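Local atomic coordinates of glycoside hydrolase family 16 protein (Akkermansia muciniphila, PDB entry 6T2N), a protein that probably cleaves internal beta-galactosidic linkages in the O-glycans of mucin, acting as an endo-beta-galactosidase of glycoside hydrolase family 16. Residues V150-P155 against P162-L167; F224-M229 against I296-F301. All coordinates share one frame; numbering follows the deposited sequence.

Contact 1 of 2, residues V150-P155 against P162-L167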
loop_
_atom_site.group_PDB
_atom_site.type_symbol
_atom_site.label_atom_id
_atom_site.label_comp_id
_atom_site.label_asym_id
_atom_site.label_seq_id
_atom_site.Cartn_x
_atom_site.Cartn_y
_atom_site.Cartn_z
ATOM N N VAL A 150 3.823 -5.743 8.408
ATOM C CA VAL A 150 2.625 -6.287 7.721
ATOM C C VAL A 150 2.956 -7.700 7.258
ATOM O O VAL A 150 3.860 -7.880 6.408
ATOM C CB VAL A 150 2.119 -5.389 6.576
ATOM C CG1 VAL A 150 0.923 -6.045 5.873
ATOM C CG2 VAL A 150 1.736 -3.996 7.085
ATOM N N ARG A 151 2.222 -8.656 7.827
ATOM C CA ARG A 151 2.382 -10.097 7.515
ATOM C C ARG A 151 1.256 -10.556 6.596
ATOM O O ARG A 151 0.078 -10.336 6.990
ATOM C CB ARG A 151 2.380 -10.958 8.767
ATOM C CG ARG A 151 2.838 -12.362 8.421
ATOM C CD ARG A 151 3.937 -12.911 9.306
ATOM N NE ARG A 151 4.216 -14.305 8.982
ATOM C CZ ARG A 151 3.357 -15.295 9.225
ATOM N NH1 ARG A 151 2.161 -15.051 9.748
ATOM N NH2 ARG A 151 3.672 -16.533 8.906
ATOM N N ALA A 152 1.618 -11.149 5.436
ATOM C CA ALA A 152 0.677 -11.424 4.323
ATOM C C ALA A 152 1.134 -12.573 3.407
ATOM O O ALA A 152 2.329 -12.645 2.986
ATOM C CB ALA A 152 0.458 -10.150 3.535
ATOM N N LYS A 153 0.166 -13.411 3.039
ATOM C CA LYS A 153 0.298 -14.409 1.954
ATOM C C LYS A 153 -0.311 -13.823 0.685
ATOM O O LYS A 153 -1.357 -13.188 0.783
ATOM C CB LYS A 153 -0.441 -15.697 2.295
ATOM C CG LYS A 153 0.164 -16.901 1.595
ATOM C CD LYS A 153 -0.382 -18.257 2.009
ATOM C CE LYS A 153 -1.172 -18.846 0.860
ATOM N NZ LYS A 153 -1.680 -20.193 1.183
ATOM N N VAL A 154 0.337 -13.987 -0.461
ATOM C CA VAL A 154 -0.117 -13.312 -1.710
ATOM C C VAL A 154 -0.699 -14.368 -2.629
ATOM O O VAL A 154 -0.267 -15.532 -2.637
ATOM C CB VAL A 154 0.959 -12.490 -2.460
ATOM C CG1 VAL A 154 1.370 -11.250 -1.678
ATOM C CG2 VAL A 154 2.183 -13.289 -2.912
ATOM N N PRO A 155 -1.706 -13.950 -3.429
ATOM C CA PRO A 155 -2.361 -14.848 -4.376
ATOM C C PRO A 155 -1.329 -15.133 -5.458
ATOM O O PRO A 155 -0.371 -14.459 -5.475
ATOM C CB PRO A 155 -3.527 -14.009 -4.890
ATOM C CG PRO A 155 -3.008 -12.579 -4.768
ATOM C CD PRO A 155 -2.273 -12.585 -3.451
ATOM N N PRO A 162 -1.146 -7.745 -5.962
ATOM C CA PRO A 162 -1.273 -7.448 -4.552
ATOM C C PRO A 162 -0.257 -6.351 -4.253
ATOM O O PRO A 162 0.818 -6.343 -4.854
ATOM C CB PRO A 162 -0.942 -8.776 -3.846
ATOM C CG PRO A 162 -0.177 -9.622 -4.888
ATOM C CD PRO A 162 -0.382 -8.967 -6.238
ATOM N N ALA A 163 -0.605 -5.495 -3.304
ATOM C CA ALA A 163 0.211 -4.337 -2.914
ATOM C C ALA A 163 -0.053 -4.003 -1.451
ATOM O O ALA A 163 -1.219 -4.012 -1.050
ATOM C CB ALA A 163 -0.108 -3.182 -3.801
ATOM N N ILE A 164 1.022 -3.751 -0.709
ATOM C CA ILE A 164 1.042 -3.016 0.582
ATOM C C ILE A 164 1.748 -1.693 0.314
ATOM O O ILE A 164 2.910 -1.729 -0.056
ATOM C CB ILE A 164 1.780 -3.872 1.611
ATOM C CG1 ILE A 164 1.085 -5.223 1.730
ATOM C CG2 ILE A 164 1.959 -3.174 2.949
ATOM C CD1 ILE A 164 2.007 -6.295 2.255
ATOM N N TRP A 165 1.066 -0.568 0.498
ATOM C CA TRP A 165 1.685 0.729 0.173
ATOM C C TRP A 165 1.015 1.911 0.880
ATOM O O TRP A 165 -0.091 1.779 1.376
ATOM C CB TRP A 165 1.729 0.848 -1.333
ATOM C CG TRP A 165 0.384 0.832 -1.946
ATOM C CD1 TRP A 165 -0.492 -0.201 -1.947
ATOM C CD2 TRP A 165 -0.243 1.894 -2.676
ATOM N NE1 TRP A 165 -1.627 0.167 -2.598
ATOM C CE2 TRP A 165 -1.501 1.436 -3.067
ATOM C CE3 TRP A 165 0.126 3.194 -3.023
ATOM C CZ2 TRP A 165 -2.390 2.217 -3.786
ATOM C CZ3 TRP A 165 -0.750 3.960 -3.747
ATOM C CH2 TRP A 165 -1.993 3.472 -4.126
ATOM N N LEU A 166 1.781 2.992 1.018
ATOM C CA LEU A 166 1.434 4.247 1.736
ATOM C C LEU A 166 1.682 5.458 0.819
ATOM O O LEU A 166 2.633 5.432 0.044
ATOM C CB LEU A 166 2.305 4.354 2.987
ATOM C CG LEU A 166 2.292 3.136 3.911
ATOM C CD1 LEU A 166 3.449 2.169 3.639
ATOM C CD2 LEU A 166 2.303 3.576 5.359
ATOM N N LEU A 167 0.780 6.434 0.903
ATOM C CA LEU A 167 0.764 7.744 0.205
ATOM C C LEU A 167 0.835 8.833 1.278
ATOM O O LEU A 167 0.109 8.679 2.299
ATOM C CB LEU A 167 -0.551 7.913 -0.562
ATOM C CG LEU A 167 -0.692 7.151 -1.878
ATOM C CD1 LEU A 167 -2.161 7.074 -2.328
ATOM C CD2 LEU A 167 0.184 7.770 -2.953
#
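Val-150 begins the contact by laying its CG1 methyl against the end of Ile-164, with CG1 3.8 Å from Ile-164 CD1; the two side chains run past one another, pointing opposite ways. With CG1 anti to the backbone N (chi1 177°), this methyl rather than CG2 is the one that meets CD1, which Ile-164 presents through an extended chi2. Ala-152, two residues on and on the same side of its strand, touches that methyl more loosely, its CB 4.3 Å from Ile-164 CD1. Past the strand end, Val-154 lies across the Pro-162 ring and sets CG1 3.9 Å from Pro-162 CG. Pro-155 follows, its CD 3.9 Å from the same Pro-162 CG, so that one ring corner meets two neighbours. Every touching residue is buried and the contact is wholly apolar, as expected between the two sheets of the GH16 beta-sandwich (jelly roll). Strand 146-153 belongs to one sheet, hydrogen-bonded between strands 225-231 and 292-302; strand 160-168 belongs to the other, beside strand 267-275. Phe-294 of strand 292-302 touches both Val-154 and Pro-162, and Val-292 touches Pro-155, extending the same core.

Contact 2 of 2, residues F224-M229 against I296-F301. With CA (calcium ion), chain C.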
loop_
_atom_site.group_PDB
_atom_site.type_symbol
_atom_site.label_atom_id
_atom_site.label_comp_id
_atom_site.label_asym_id
_atom_site.label_seq_id
_atom_site.Cartn_x
_atom_site.Cartn_y
_atom_site.Cartn_z
ATOM N N PHE A 224 3.278 -17.180 4.223
ATOM C CA PHE A 224 3.175 -15.802 4.736
ATOM C C PHE A 224 4.598 -15.252 4.903
ATOM O O PHE A 224 5.531 -15.970 5.335
ATOM C CB PHE A 224 2.456 -15.808 6.093
ATOM C CG PHE A 224 0.946 -15.819 6.094
ATOM C CD1 PHE A 224 0.235 -17.003 5.978
ATOM C CD2 PHE A 224 0.237 -14.637 6.254
ATOM C CE1 PHE A 224 -1.150 -17.001 6.000
ATOM C CE2 PHE A 224 -1.152 -14.630 6.254
ATOM C CZ PHE A 224 -1.847 -15.816 6.136
ATOM N N HIS A 225 4.758 -13.970 4.606
ATOM C CA HIS A 225 6.005 -13.214 4.795
ATOM C C HIS A 225 5.679 -11.877 5.431
ATOM O O HIS A 225 4.644 -11.301 5.082
ATOM C CB HIS A 225 6.657 -13.051 3.456
ATOM C CG HIS A 225 7.102 -14.344 2.889
ATOM N ND1 HIS A 225 6.382 -14.989 1.919
ATOM C CD2 HIS A 225 8.207 -15.078 3.112
ATOM C CE1 HIS A 225 7.008 -16.095 1.573
ATOM N NE2 HIS A 225 8.142 -16.155 2.286
ATOM N N THR A 226 6.535 -11.425 6.351
ATOM C CA THR A 226 6.413 -10.116 7.036
ATOM C C THR A 226 7.128 -9.039 6.220
ATOM O O THR A 226 8.316 -9.238 5.836
ATOM C CB THR A 226 7.007 -10.167 8.430
ATOM O OG1 THR A 226 6.656 -11.410 9.037
ATOM C CG2 THR A 226 6.524 -8.983 9.229
ATOM N N TYR A 227 6.400 -7.973 5.914
ATOM C CA TYR A 227 6.885 -6.810 5.137
ATOM C C TYR A 227 7.072 -5.701 6.165
ATOM O O TYR A 227 6.171 -5.459 6.928
ATOM C CB TYR A 227 5.907 -6.519 3.993
ATOM C CG TYR A 227 5.770 -7.632 2.982
ATOM C CD1 TYR A 227 6.697 -7.824 1.971
ATOM C CD2 TYR A 227 4.721 -8.532 3.049
ATOM C CE1 TYR A 227 6.588 -8.862 1.052
ATOM C CE2 TYR A 227 4.600 -9.584 2.145
ATOM C CZ TYR A 227 5.534 -9.757 1.132
ATOM O OH TYR A 227 5.402 -10.797 0.245
ATOM N N VAL A 228 8.257 -5.127 6.247
ATOM C CA VAL A 228 8.653 -4.220 7.368
ATOM C C VAL A 228 9.282 -2.912 6.854
ATOM O O VAL A 228 10.315 -2.914 6.086
ATOM C CB VAL A 228 9.663 -4.921 8.282
ATOM C CG1 VAL A 228 9.830 -4.148 9.582
ATOM C CG2 VAL A 228 9.307 -6.402 8.485
ATOM N N MET A 229 8.713 -1.810 7.308
ATOM C CA MET A 229 9.255 -0.479 7.019
ATOM C C MET A 229 9.732 0.137 8.342
ATOM O O MET A 229 8.886 0.441 9.182
ATOM C CB MET A 229 8.166 0.387 6.392
ATOM C CG MET A 229 8.621 1.804 6.266
ATOM S SD MET A 229 7.397 2.983 5.688
ATOM C CE MET A 229 6.384 3.116 7.158
ATOM N N ILE A 296 -3.993 -10.905 4.809
ATOM C CA ILE A 296 -3.099 -10.132 5.724
ATOM C C ILE A 296 -3.284 -10.715 7.122
ATOM O O ILE A 296 -4.382 -10.523 7.711
ATOM C CB ILE A 296 -3.406 -8.623 5.702
ATOM C CG1 ILE A 296 -3.088 -7.999 4.353
ATOM C CG2 ILE A 296 -2.676 -7.925 6.811
ATOM C CD1 ILE A 296 -4.271 -7.923 3.454
ATOM N N ASP A 297 -2.275 -11.398 7.645
ATOM C CA ASP A 297 -2.383 -11.896 9.039
ATOM C C ASP A 297 -2.422 -10.688 9.995
ATOM O O ASP A 297 -3.277 -10.652 10.860
ATOM C CB ASP A 297 -1.335 -12.965 9.340
ATOM C CG ASP A 297 -1.605 -13.716 10.629
ATOM O OD1 ASP A 297 -2.774 -14.108 10.894
ATOM O OD2 ASP A 297 -0.645 -13.925 11.350
ATOM N N TYR A 298 -1.537 -9.715 9.891
ATOM C CA TYR A 298 -1.581 -8.582 10.843
ATOM C C TYR A 298 -0.926 -7.313 10.287
ATOM O O TYR A 298 -0.150 -7.327 9.292
ATOM C CB TYR A 298 -0.982 -8.980 12.196
ATOM C CG TYR A 298 0.454 -9.421 12.184
ATOM C CD1 TYR A 298 1.495 -8.530 11.928
ATOM C CD2 TYR A 298 0.789 -10.731 12.471
ATOM C CE1 TYR A 298 2.823 -8.943 11.949
ATOM C CE2 TYR A 298 2.110 -11.156 12.507
ATOM C CZ TYR A 298 3.128 -10.261 12.247
ATOM O OH TYR A 298 4.404 -10.710 12.248
ATOM N N VAL A 299 -1.307 -6.218 10.933
ATOM C CA VAL A 299 -0.701 -4.876 10.763
ATOM C C VAL A 299 -0.368 -4.368 12.158
ATOM O O VAL A 299 -1.295 -4.276 12.974
ATOM C CB VAL A 299 -1.654 -3.947 9.999
ATOM C CG1 VAL A 299 -1.110 -2.521 9.913
ATOM C CG2 VAL A 299 -1.969 -4.526 8.624
ATOM N N ARG A 300 0.920 -4.149 12.433
ATOM C CA ARG A 300 1.440 -3.614 13.718
ATOM C C ARG A 300 2.381 -2.455 13.444
ATOM O O ARG A 300 3.407 -2.669 12.736
ATOM C CB ARG A 300 2.213 -4.701 14.439
ATOM C CG ARG A 300 1.394 -5.968 14.566
ATOM C CD ARG A 300 2.223 -7.022 15.242
ATOM N NE ARG A 300 1.462 -8.232 15.492
ATOM C CZ ARG A 300 2.006 -9.428 15.587
ATOM N NH1 ARG A 300 3.302 -9.597 15.432
ATOM N NH2 ARG A 300 1.265 -10.473 15.841
ATOM N N PHE A 301 2.006 -1.287 13.961
ATOM C CA PHE A 301 2.821 -0.050 13.961
ATOM C C PHE A 301 3.480 0.130 15.331
ATOM O O PHE A 301 2.708 0.117 16.314
ATOM C CB PHE A 301 1.929 1.152 13.683
ATOM C CG PHE A 301 2.708 2.431 13.566
ATOM C CD1 PHE A 301 3.811 2.510 12.731
ATOM C CD2 PHE A 301 2.327 3.557 14.264
ATOM C CE1 PHE A 301 4.507 3.689 12.573
ATOM C CE2 PHE A 301 3.007 4.747 14.084
ATOM C CZ PHE A 301 4.089 4.810 13.239
HETATM CA CA CA C . -4.131 -12.434 12.579
#
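Phe-224 meets Asp-297 through its ring: CE2 lies 3.5 Å from Asp-297 CB, and CD2 is slightly farther from the same carbon. The ring and carboxylate planes are 68° apart, and it is the aspartate's methylene carbon, not its oxygens, that meets the CE2 and CD2 atoms. With Asp-297 CG anti to the backbone N (chi1 -167°), the carboxylate lies beside its own carbonyl carbon, where OD1 and the main-chain O can grip one calcium ion together. The metal is 2.7 Å from Asp-297 OD1 and 2.6 Å from Asp-297 O; Glu-59 O and Gly-98 O supply the other protein ligands.

The second touch is looser. Thr-226 OG1 stands 4.0 Å from Tyr-298 OH, with Thr-226 CG2 nearly as close to that hydroxyl, a loose approach at the tyrosine's outer end, too long for a hydrogen bond. Tyr-298 CG sits between its backbone N and carbonyl carbon (chi1 60°), which carries the ring across the Arg-151 side of strand 146-153 and brings OH near Thr-226. Arg-300 CZ lies 3.4 Å above the centre of the Tyr-298 ring, and Arg-300 NH2 forms a salt bridge with Glu-59, a calcium-binding residue.

Arg-151 of the intervening strand 146-153 touches Phe-224, Thr-226 and Tyr-298, and faces the classic beta bulge formed by Asp-297 and Tyr-298. The strands therefore meet by side chains reaching across a third strand. Chemically, the contact divides one residue's work: Asp-297 offers carbon to the phenyl ring and oxygen to the calcium, whose positive charge would probably stabilise the carboxylate as an anion, while its OD2 makes a long, weak ion pair with Arg-151.

Following the chain from the N terminus, strand 146-153 runs into the short connection that contact 1 closes, bringing strand 160-168 back across from it in the facing sheet after only six residues. Contact 2 opens later and closes a much longer excursion of 66 residues, from segment 224-229 to segment 296-301. The two loops lie in series, neither nested nor crossed. In space they share a strand neighbourhood: strand 146-153 lies between the two strands of contact 2, joined to 225-231 by backbone hydrogen bonds, probably including Val-150 O to Tyr-227 N (2.6 Å). Contact 1 thus ties sheet to sheet, whereas contact 2 spans strands within one sheet, where Asp-297 binds the calcium ion.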